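Local coordinates for protein beta-L-arabinobiosidase (Bacteroides thetaiotaomicron, PDB 5MQR) that probably hydrolyses glycosidic bonds of plant pectin, as a gut-bacterial beta-L-arabinobiosidase that may also have sialidase activity, at residues T529-I543 and Y546-P560. Numbering follows the deposited sequence.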
ATOM      1  N   THR A 529      18.446  -4.987 -31.786  1.00 36.45           N
ATOM      2  CA  THR A 529      17.446  -5.148 -30.750  1.00 34.70           C
ATOM      3  C   THR A 529      17.149  -6.652 -30.568  1.00 33.68           C
ATOM      4  O   THR A 529      16.775  -7.336 -31.524  1.00 34.68           O
ATOM      5  CB  THR A 529      16.175  -4.365 -31.126  1.00 34.80           C
ATOM      6  OG1 THR A 529      16.485  -2.965 -31.127  1.00 35.32           O
ATOM      7  CG2 THR A 529      15.033  -4.622 -30.133  1.00 34.56           C
ATOM      8  N   TYR A 530      17.333  -7.134 -29.339  1.00 31.14           N
ATOM      9  CA  TYR A 530      17.084  -8.517 -28.949  1.00 29.85           C
ATOM     10  C   TYR A 530      15.886  -8.545 -27.986  1.00 29.35           C
ATOM     11  O   TYR A 530      15.832  -7.757 -27.043  1.00 28.46           O
ATOM     12  CB  TYR A 530      18.309  -9.083 -28.231  1.00 28.79           C
ATOM     13  CG  TYR A 530      19.553  -9.176 -29.085  1.00 28.78           C
ATOM     14  CD1 TYR A 530      19.687 -10.172 -30.058  1.00 29.30           C
ATOM     15  CD2 TYR A 530      20.601  -8.285 -28.919  1.00 28.24           C
ATOM     16  CE1 TYR A 530      20.832 -10.272 -30.843  1.00 29.43           C
ATOM     17  CE2 TYR A 530      21.743  -8.379 -29.696  1.00 28.96           C
ATOM     18  CZ  TYR A 530      21.845  -9.373 -30.654  1.00 29.42           C
ATOM     19  OH  TYR A 530      22.970  -9.453 -31.396  1.00 30.27           O
ATOM     20  N   HIS A 531      14.919  -9.421 -28.240  1.00 29.32           N
ATOM     21  CA  HIS A 531      13.839  -9.609 -27.322  1.00 29.53           C
ATOM     22  C   HIS A 531      14.223 -10.708 -26.323  1.00 29.01           C
ATOM     23  O   HIS A 531      14.368 -11.875 -26.701  1.00 29.46           O
ATOM     24  CB  HIS A 531      12.543  -9.950 -28.049  1.00 30.34           C
ATOM     25  CG  HIS A 531      11.366  -9.951 -27.135  1.00 30.64           C
ATOM     26  ND1 HIS A 531      10.918  -8.806 -26.510  1.00 31.19           N
ATOM     27  CD2 HIS A 531      10.584 -10.960 -26.680  1.00 31.33           C
ATOM     28  CE1 HIS A 531       9.901  -9.110 -25.719  1.00 31.03           C
ATOM     29  NE2 HIS A 531       9.676 -10.409 -25.809  1.00 31.21           N
ATOM     30  N   VAL A 532      14.394 -10.316 -25.065  1.00 28.02           N
ATOM     31  CA  VAL A 532      14.852 -11.218 -24.020  1.00 28.16           C
ATOM     32  C   VAL A 532      13.696 -11.589 -23.126  1.00 27.56           C
ATOM     33  O   VAL A 532      12.958 -10.703 -22.706  1.00 27.49           O
ATOM     34  CB  VAL A 532      15.929 -10.582 -23.131  1.00 27.87           C
ATOM     35  CG1 VAL A 532      16.493 -11.621 -22.164  1.00 27.91           C
ATOM     36  CG2 VAL A 532      17.039 -10.010 -24.001  1.00 28.68           C
ATOM     37  N   GLU A 533      13.533 -12.891 -22.868  1.00 27.41           N
ATOM     38  CA  GLU A 533      12.550 -13.377 -21.884  0.50 27.11           C
ATOM     39  C   GLU A 533      13.256 -14.317 -20.922  1.00 26.73           C
ATOM     40  O   GLU A 533      13.938 -15.243 -21.316  1.00 27.76           O
ATOM     41  CB  GLU A 533      11.326 -14.083 -22.509  0.50 27.67           C
ATOM     42  CG  GLU A 533      10.208 -14.336 -21.474  0.50 27.51           C
ATOM     43  CD  GLU A 533       8.884 -14.817 -22.053  0.50 27.98           C
ATOM     44  OE1 GLU A 533       8.841 -15.143 -23.251  0.50 28.68           O
ATOM     45  OE2 GLU A 533       7.878 -14.883 -21.292  0.50 28.32           O
ATOM     46  N   ALA A 534      13.115 -14.044 -19.639  1.00 26.17           N
ATOM     47  CA  ALA A 534      13.693 -14.863 -18.598  1.00 25.51           C
ATOM     48  C   ALA A 534      12.540 -15.476 -17.781  1.00 25.06           C
ATOM     49  O   ALA A 534      11.641 -14.755 -17.329  1.00 24.42           O
ATOM     50  CB  ALA A 534      14.607 -14.030 -17.729  1.00 24.85           C
ATOM     51  N   VAL A 535      12.571 -16.800 -17.605  1.00 24.85           N
ATOM     52  CA  VAL A 535      11.595 -17.521 -16.804  1.00 24.57           C
ATOM     53  C   VAL A 535      12.323 -18.158 -15.618  1.00 24.29           C
ATOM     54  O   VAL A 535      13.206 -18.997 -15.821  1.00 24.05           O
ATOM     55  CB  VAL A 535      10.897 -18.604 -17.639  1.00 25.24           C
ATOM     56  CG1 VAL A 535       9.841 -19.333 -16.802  1.00 24.73           C
ATOM     57  CG2 VAL A 535      10.318 -17.972 -18.905  1.00 25.73           C
ATOM     58  N   LEU A 536      11.952 -17.723 -14.408  1.00 23.51           N
ATOM     59  CA  LEU A 536      12.589 -18.105 -13.163  1.00 23.66           C
ATOM     60  C   LEU A 536      11.584 -18.842 -12.267  1.00 23.66           C
ATOM     61  O   LEU A 536      10.439 -18.421 -12.142  1.00 22.96           O
ATOM     62  CB  LEU A 536      13.099 -16.882 -12.410  1.00 23.13           C
ATOM     63  CG  LEU A 536      14.154 -16.038 -13.125  1.00 23.82           C
ATOM     64  CD1 LEU A 536      13.514 -14.976 -14.013  1.00 23.50           C
ATOM     65  CD2 LEU A 536      15.074 -15.392 -12.110  1.00 23.55           C
ATOM     66  N   SER A 537      12.036 -19.911 -11.621  1.00 24.02           N
ATOM     67  CA  SER A 537      11.214 -20.650 -10.643  1.00 24.46           C
ATOM     68  C   SER A 537      12.024 -20.838  -9.369  1.00 24.03           C
ATOM     69  O   SER A 537      13.074 -21.476  -9.406  1.00 24.73           O
ATOM     70  CB  SER A 537      10.785 -22.014 -11.210  1.00 25.12           C
ATOM     71  OG  SER A 537      10.140 -22.806 -10.228  1.00 25.07           O
ATOM     72  N   THR A 538      11.545 -20.296  -8.259  1.00 23.11           N
ATOM     73  CA  THR A 538      12.250 -20.451  -6.992  1.00 23.55           C
ATOM     74  C   THR A 538      12.162 -21.874  -6.471  1.00 24.13           C
ATOM     75  O   THR A 538      13.158 -22.405  -5.952  1.00 24.04           O
ATOM     76  CB  THR A 538      11.806 -19.436  -5.931  1.00 22.85           C
ATOM     77  OG1 THR A 538      10.415 -19.584  -5.659  1.00 23.14           O
ATOM     78  CG2 THR A 538      12.078 -18.003  -6.418  1.00 22.90           C
ATOM     79  N   ALA A 539      11.006 -22.501  -6.666  1.00 24.80           N
ATOM     80  CA  ALA A 539      10.776 -23.901  -6.247  1.00 26.10           C
ATOM     81  C   ALA A 539      11.626 -24.899  -7.038  1.00 27.05           C
ATOM     82  O   ALA A 539      12.197 -25.805  -6.455  1.00 27.43           O
ATOM     83  CB  ALA A 539       9.277 -24.276  -6.335  1.00 26.04           C
ATOM     84  N   ASP A 540      11.734 -24.719  -8.351  1.00 27.80           N
ATOM     85  CA  ASP A 540      12.633 -25.556  -9.158  1.00 28.69           C
ATOM     86  C   ASP A 540      14.069 -25.028  -9.183  1.00 27.56           C
ATOM     87  O   ASP A 540      14.962 -25.697  -9.708  1.00 25.90           O
ATOM     88  CB  ASP A 540      12.138 -25.680 -10.612  1.00 30.89           C
ATOM     89  CG  ASP A 540      10.738 -26.288 -10.717  1.00 33.01           C
ATOM     90  OD1 ASP A 540      10.264 -26.925  -9.744  1.00 34.26           O
ATOM     91  OD2 ASP A 540      10.113 -26.120 -11.793  1.00 35.11           O
ATOM     92  N   ARG A 541      14.259 -23.799  -8.700  1.00 26.39           N
ATOM     93  CA  ARG A 541      15.583 -23.189  -8.539  1.00 26.30           C
ATOM     94  C   ARG A 541      16.296 -23.033  -9.883  1.00 26.20           C
ATOM     95  O   ARG A 541      17.489 -23.318  -9.972  1.00 27.24           O
ATOM     96  CB  ARG A 541      16.434 -24.004  -7.516  1.00 26.31           C
ATOM     97  CG  ARG A 541      17.654 -23.294  -6.905  1.00 26.16           C
ATOM     98  CD  ARG A 541      18.182 -24.022  -5.658  1.00 26.03           C
ATOM     99  NE  ARG A 541      18.491 -25.419  -5.954  1.00 26.26           N
ATOM    100  CZ  ARG A 541      19.627 -25.876  -6.484  1.00 26.84           C
ATOM    101  NH1 ARG A 541      20.651 -25.072  -6.771  1.00 26.40           N
ATOM    102  NH2 ARG A 541      19.737 -27.173  -6.733  1.00 27.59           N
ATOM    103  N   ASN A 542      15.573 -22.621 -10.928  1.00 26.06           N
ATOM    104  CA  ASN A 542      16.179 -22.431 -12.246  1.00 26.88           C
ATOM    105  C   ASN A 542      15.668 -21.255 -13.049  1.00 25.48           C
ATOM    106  O   ASN A 542      14.609 -20.725 -12.776  1.00 24.44           O
ATOM    107  CB  ASN A 542      16.126 -23.691 -13.084  1.00 29.22           C
ATOM    108  CG  ASN A 542      14.727 -24.178 -13.345  1.00 30.50           C
ATOM    109  OD1 ASN A 542      13.789 -23.414 -13.500  1.00 32.94           O
ATOM    110  ND2 ASN A 542      14.592 -25.473 -13.422  1.00 32.26           N
ATOM    111  N   ILE A 543      16.481 -20.873 -14.023  1.00 24.92           N
ATOM    112  CA  ILE A 543      16.241 -19.771 -14.916  1.00 25.08           C
ATOM    113  C   ILE A 543      16.436 -20.292 -16.358  1.00 26.38           C
ATOM    114  O   ILE A 543      17.427 -20.968 -16.652  1.00 26.81           O
ATOM    115  CB  ILE A 543      17.156 -18.556 -14.577  1.00 24.54           C
ATOM    116  CG1 ILE A 543      17.043 -17.447 -15.637  1.00 24.25           C
ATOM    117  CG2 ILE A 543      18.608 -18.979 -14.369  1.00 25.25           C
ATOM    118  CD1 ILE A 543      17.566 -16.073 -15.202  1.00 23.59           C
ATOM    119  N   TYR A 546      15.332 -16.785 -23.050  1.00 27.89           N
ATOM    120  CA  TYR A 546      14.982 -16.837 -24.454  1.00 29.13           C
ATOM    121  C   TYR A 546      15.420 -15.535 -25.097  1.00 29.04           C
ATOM    122  O   TYR A 546      15.295 -14.458 -24.506  1.00 27.79           O
ATOM    123  CB  TYR A 546      13.473 -17.019 -24.633  1.00 29.71           C
ATOM    124  CG  TYR A 546      12.908 -18.309 -24.047  1.00 30.13           C
ATOM    125  CD1 TYR A 546      12.588 -18.414 -22.693  1.00 29.68           C
ATOM    126  CD2 TYR A 546      12.683 -19.422 -24.862  1.00 31.12           C
ATOM    127  CE1 TYR A 546      12.069 -19.603 -22.168  1.00 30.26           C
ATOM    128  CE2 TYR A 546      12.154 -20.598 -24.356  1.00 31.37           C
ATOM    129  CZ  TYR A 546      11.862 -20.689 -23.014  1.00 31.13           C
ATOM    130  OH  TYR A 546      11.360 -21.874 -22.549  1.00 32.59           O
ATOM    131  N   VAL A 547      15.934 -15.644 -26.314  1.00 29.61           N
ATOM    132  CA  VAL A 547      16.214 -14.488 -27.124  1.00 29.93           C
ATOM    133  C   VAL A 547      15.497 -14.656 -28.451  1.00 31.06           C
ATOM    134  O   VAL A 547      15.664 -15.691 -29.146  1.00 31.25           O
ATOM    135  CB  VAL A 547      17.722 -14.303 -27.332  1.00 30.19           C
ATOM    136  CG1 VAL A 547      17.990 -13.215 -28.380  1.00 30.57           C
ATOM    137  CG2 VAL A 547      18.385 -13.968 -25.995  1.00 29.26           C
ATOM    138  N   ASP A 548      14.701 -13.637 -28.796  1.00 31.37           N
ATOM    139  CA  ASP A 548      13.913 -13.634 -30.044  1.00 32.62           C
ATOM    140  C   ASP A 548      13.106 -14.926 -30.185  1.00 33.21           C
ATOM    141  O   ASP A 548      13.028 -15.505 -31.251  1.00 34.34           O
ATOM    142  CB  ASP A 548      14.822 -13.412 -31.275  1.00 33.18           C
ATOM    143  CG  ASP A 548      15.563 -12.066 -31.239  1.00 33.07           C
ATOM    144  OD1 ASP A 548      15.061 -11.118 -30.603  1.00 31.98           O
ATOM    145  OD2 ASP A 548      16.638 -11.946 -31.883  1.00 34.33           O
ATOM    146  N   GLY A 549      12.526 -15.383 -29.085  1.00 33.97           N
ATOM    147  CA  GLY A 549      11.700 -16.583 -29.092  1.00 35.28           C
ATOM    148  C   GLY A 549      12.409 -17.935 -28.984  1.00 36.59           C
ATOM    149  O   GLY A 549      11.737 -18.940 -28.883  1.00 35.53           O
ATOM    150  N   LYS A 550      13.744 -17.972 -28.981  1.00 38.85           N
ATOM    151  CA  LYS A 550      14.485 -19.234 -28.899  1.00 41.36           C
ATOM    152  C   LYS A 550      15.233 -19.375 -27.591  1.00 39.12           C
ATOM    153  O   LYS A 550      15.894 -18.443 -27.148  1.00 37.59           O
ATOM    154  CB  LYS A 550      15.444 -19.356 -30.081  1.00 45.64           C
ATOM    155  CG  LYS A 550      14.701 -19.832 -31.332  1.00 51.06           C
ATOM    156  CD  LYS A 550      15.153 -19.165 -32.630  1.00 55.14           C
ATOM    157  CE  LYS A 550      14.141 -19.463 -33.736  1.00 57.90           C
ATOM    158  NZ  LYS A 550      14.747 -19.207 -35.071  1.00 60.41           N
ATOM    159  N   ARG A 551      15.153 -20.560 -26.994  1.00 38.39           N
ATOM    160  CA  ARG A 551      15.856 -20.804 -25.758  1.00 38.17           C
ATOM    161  C   ARG A 551      17.354 -20.876 -25.984  1.00 35.91           C
ATOM    162  O   ARG A 551      17.822 -21.619 -26.819  1.00 35.95           O
ATOM    163  CB  ARG A 551      15.368 -22.065 -25.037  1.00 40.93           C
ATOM    164  CG  ARG A 551      15.623 -21.924 -23.530  1.00 42.94           C
ATOM    165  CD  ARG A 551      15.105 -23.085 -22.718  1.00 45.62           C
ATOM    166  NE  ARG A 551      15.764 -24.332 -23.119  1.00 48.66           N
ATOM    167  CZ  ARG A 551      15.588 -25.501 -22.509  1.00 50.43           C
ATOM    168  NH1 ARG A 551      14.787 -25.600 -21.442  1.00 50.44           N
ATOM    169  NH2 ARG A 551      16.223 -26.581 -22.963  1.00 51.35           N
ATOM    170  N   VAL A 552      18.092 -20.067 -25.234  1.00 33.74           N
ATOM    171  CA  VAL A 552      19.553 -19.993 -25.349  1.00 32.92           C
ATOM    172  C   VAL A 552      20.305 -20.329 -24.050  1.00 31.66           C
ATOM    173  O   VAL A 552      21.517 -20.482 -24.061  1.00 31.52           O
ATOM    174  CB  VAL A 552      19.982 -18.614 -25.881  1.00 32.59           C
ATOM    175  CG1 VAL A 552      19.527 -18.451 -27.339  1.00 33.18           C
ATOM    176  CG2 VAL A 552      19.467 -17.482 -24.981  1.00 31.61           C
ATOM    177  N   GLY A 553      19.590 -20.487 -22.951  1.00 30.40           N
ATOM    178  CA  GLY A 553      20.231 -20.753 -21.682  1.00 30.21           C
ATOM    179  C   GLY A 553      19.275 -21.375 -20.691  1.00 29.74           C
ATOM    180  O   GLY A 553      18.118 -20.952 -20.594  1.00 28.33           O
ATOM    181  N   LEU A 554      19.764 -22.414 -20.004  1.00 30.48           N
ATOM    182  CA  LEU A 554      19.136 -22.997 -18.816  1.00 30.86           C
ATOM    183  C   LEU A 554      20.214 -23.233 -17.732  1.00 30.32           C
ATOM    184  O   LEU A 554      21.259 -23.827 -17.986  1.00 30.74           O
ATOM    185  CB  LEU A 554      18.443 -24.320 -19.166  1.00 32.46           C
ATOM    186  CG  LEU A 554      17.959 -25.232 -18.010  1.00 33.16           C
ATOM    187  CD1 LEU A 554      16.954 -24.531 -17.123  1.00 32.77           C
ATOM    188  CD2 LEU A 554      17.359 -26.543 -18.523  1.00 33.76           C
ATOM    189  N   ARG A 555      19.945 -22.775 -16.525  1.00 29.40           N
ATOM    190  CA  ARG A 555      20.854 -22.998 -15.406  1.00 29.29           C
ATOM    191  C   ARG A 555      20.103 -23.003 -14.111  1.00 27.88           C
ATOM    192  O   ARG A 555      19.047 -22.430 -14.004  1.00 27.65           O
ATOM    193  CB  ARG A 555      21.933 -21.902 -15.344  1.00 29.49           C
ATOM    194  CG  ARG A 555      23.168 -22.112 -16.209  1.00 30.86           C
ATOM    195  CD  ARG A 555      23.870 -23.433 -15.910  1.00 32.09           C
ATOM    196  NE  ARG A 555      25.084 -23.625 -16.697  1.00 33.58           N
ATOM    197  CZ  ARG A 555      25.134 -24.030 -17.974  1.00 35.04           C
ATOM    198  NH1 ARG A 555      24.026 -24.268 -18.671  1.00 35.31           N
ATOM    199  NH2 ARG A 555      26.319 -24.177 -18.570  1.00 35.74           N
HETATM  200  N   MSE A 556      20.696 -23.601 -13.103  1.00 28.03           N
HETATM  201  CA  MSE A 556      20.194 -23.482 -11.750  1.00 27.91           C
HETATM  202  C   MSE A 556      20.520 -22.069 -11.284  1.00 26.17           C
HETATM  203  O   MSE A 556      21.434 -21.418 -11.786  1.00 25.08           O
HETATM  204  CB  MSE A 556      20.825 -24.548 -10.849  1.00 29.76           C
HETATM  205  CG  MSE A 556      20.721 -25.987 -11.373  1.00 31.72           C
HETATM  206 SE   MSE A 556      18.854 -26.537 -11.583  1.00 35.62          SE
HETATM  207  CE  MSE A 556      18.241 -26.566  -9.737  1.00 33.21           C
ATOM    208  N   PHE A 557      19.746 -21.567 -10.339  1.00 24.84           N
ATOM    209  CA  PHE A 557      20.138 -20.367  -9.623  1.00 24.36           C
ATOM    210  C   PHE A 557      21.530 -20.582  -9.000  1.00 24.67           C
ATOM    211  O   PHE A 557      21.802 -21.658  -8.458  1.00 24.30           O
ATOM    212  CB  PHE A 557      19.201 -20.083  -8.452  1.00 23.92           C
ATOM    213  CG  PHE A 557      17.812 -19.640  -8.820  1.00 23.74           C
ATOM    214  CD1 PHE A 557      17.422 -19.351 -10.141  1.00 23.79           C
ATOM    215  CD2 PHE A 557      16.871 -19.480  -7.791  1.00 23.44           C
ATOM    216  CE1 PHE A 557      16.131 -18.939 -10.422  1.00 23.66           C
ATOM    217  CE2 PHE A 557      15.581 -19.055  -8.074  1.00 23.23           C
ATOM    218  CZ  PHE A 557      15.208 -18.789  -9.392  1.00 23.42           C
ATOM    219  N   TYR A 558      22.395 -19.563  -9.057  1.00 24.18           N
ATOM    220  CA  TYR A 558      23.653 -19.644  -8.332  1.00 24.63           C
ATOM    221  C   TYR A 558      23.508 -19.324  -6.835  1.00 23.70           C
ATOM    222  O   TYR A 558      24.390 -19.671  -6.067  1.00 23.27           O
ATOM    223  CB  TYR A 558      24.772 -18.854  -9.018  1.00 25.04           C
ATOM    224  CG  TYR A 558      24.782 -17.349  -8.899  1.00 25.42           C
ATOM    225  CD1 TYR A 558      25.385 -16.715  -7.808  1.00 25.59           C
ATOM    226  CD2 TYR A 558      24.294 -16.552  -9.927  1.00 25.75           C
ATOM    227  CE1 TYR A 558      25.457 -15.344  -7.730  1.00 25.47           C
ATOM    228  CE2 TYR A 558      24.369 -15.173  -9.863  1.00 25.54           C
ATOM    229  CZ  TYR A 558      24.953 -14.577  -8.767  1.00 25.64           C
ATOM    230  OH  TYR A 558      25.038 -13.216  -8.721  1.00 26.08           O
ATOM    231  N   ALA A 559      22.371 -18.726  -6.446  1.00 22.81           N
ATOM    232  CA  ALA A 559      21.994 -18.557  -5.051  1.00 22.67           C
ATOM    233  C   ALA A 559      20.499 -18.784  -4.910  1.00 22.54           C
ATOM    234  O   ALA A 559      19.726 -18.277  -5.711  1.00 22.07           O
ATOM    235  CB  ALA A 559      22.347 -17.155  -4.554  1.00 22.63           C
ATOM    236  N   PRO A 560      20.080 -19.532  -3.880  1.00 22.55           N
ATOM    237  CA  PRO A 560      18.663 -19.738  -3.680  1.00 21.98           C
ATOM    238  C   PRO A 560      17.985 -18.516  -3.048  1.00 21.41           C
ATOM    239  O   PRO A 560      18.604 -17.779  -2.280  1.00 20.71           O
ATOM    240  CB  PRO A 560      18.633 -20.958  -2.755  1.00 22.59           C
ATOM    241  CG  PRO A 560      19.888 -20.853  -1.969  1.00 22.71           C
ATOM    242  CD  PRO A 560      20.889 -20.341  -2.946  1.00 22.87           C
TER
HETATM  243  O   HOH W   1      17.171  -9.638 -32.875  1.00 31.73           O
HETATM  244  O   HOH W   2      14.180  -8.390 -31.679  1.00 47.01           O
HETATM  245  O   HOH W   3      12.674 -14.351 -26.513  1.00 26.10           O
HETATM  246  O   HOH W   4      21.251 -22.423  -5.952  1.00 19.76           O
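Glu533 and Tyr546 form a hydrogen-bonded antiparallel pair in a three-strand meander, 530-537, 542-547 and 550-556, whose middle strand is hydrogen-bonded to both neighbours; it is probably part of a sialidase-like carbohydrate-binding module. Each backbone amide of the pair feeds the other's carbonyl, the Tyr546 N to Glu533 O bond at 2.7 Å. Past Val532 and Val547, a type I' turn swings Asp548 back on the first strand. There His531 N runs straight into Asp548 OD1 (2.9 Å, 175°), and Asp548 N gives its proton to His531 O. That same carbonyl also accepts from a water which in turn takes the proton of Gly549 N. His531 ND1 is hydrogen-bonded to Asp476 OD1.

At the far end a G1 bulge places Arg541 and Asn542 opposite Ser537, and both their amides reach Ser537 O, the Arg541 bond weakly. Ile543 and Arg555 exchange two backbone bonds. Phe557 N reaches Arg541 O at 2.9 Å, well above the carbonyl plane. With Phe557 CG beside its own N (chi1 -70°), Arg541 CA sits over the face of the Phe557 ring in a CH-pi contact, 4.1 Å from its centroid, and Leu536 CD2 is 4.1 Å from Phe557 CE1. Cut back to an alanine, the side chain would probably leave Leu536 and the bulge backbone without this apolar cover. Finally, one water in the guanidinium plane accepts from Arg541 NH1 (2.8 Å) and donates to Phe557 O.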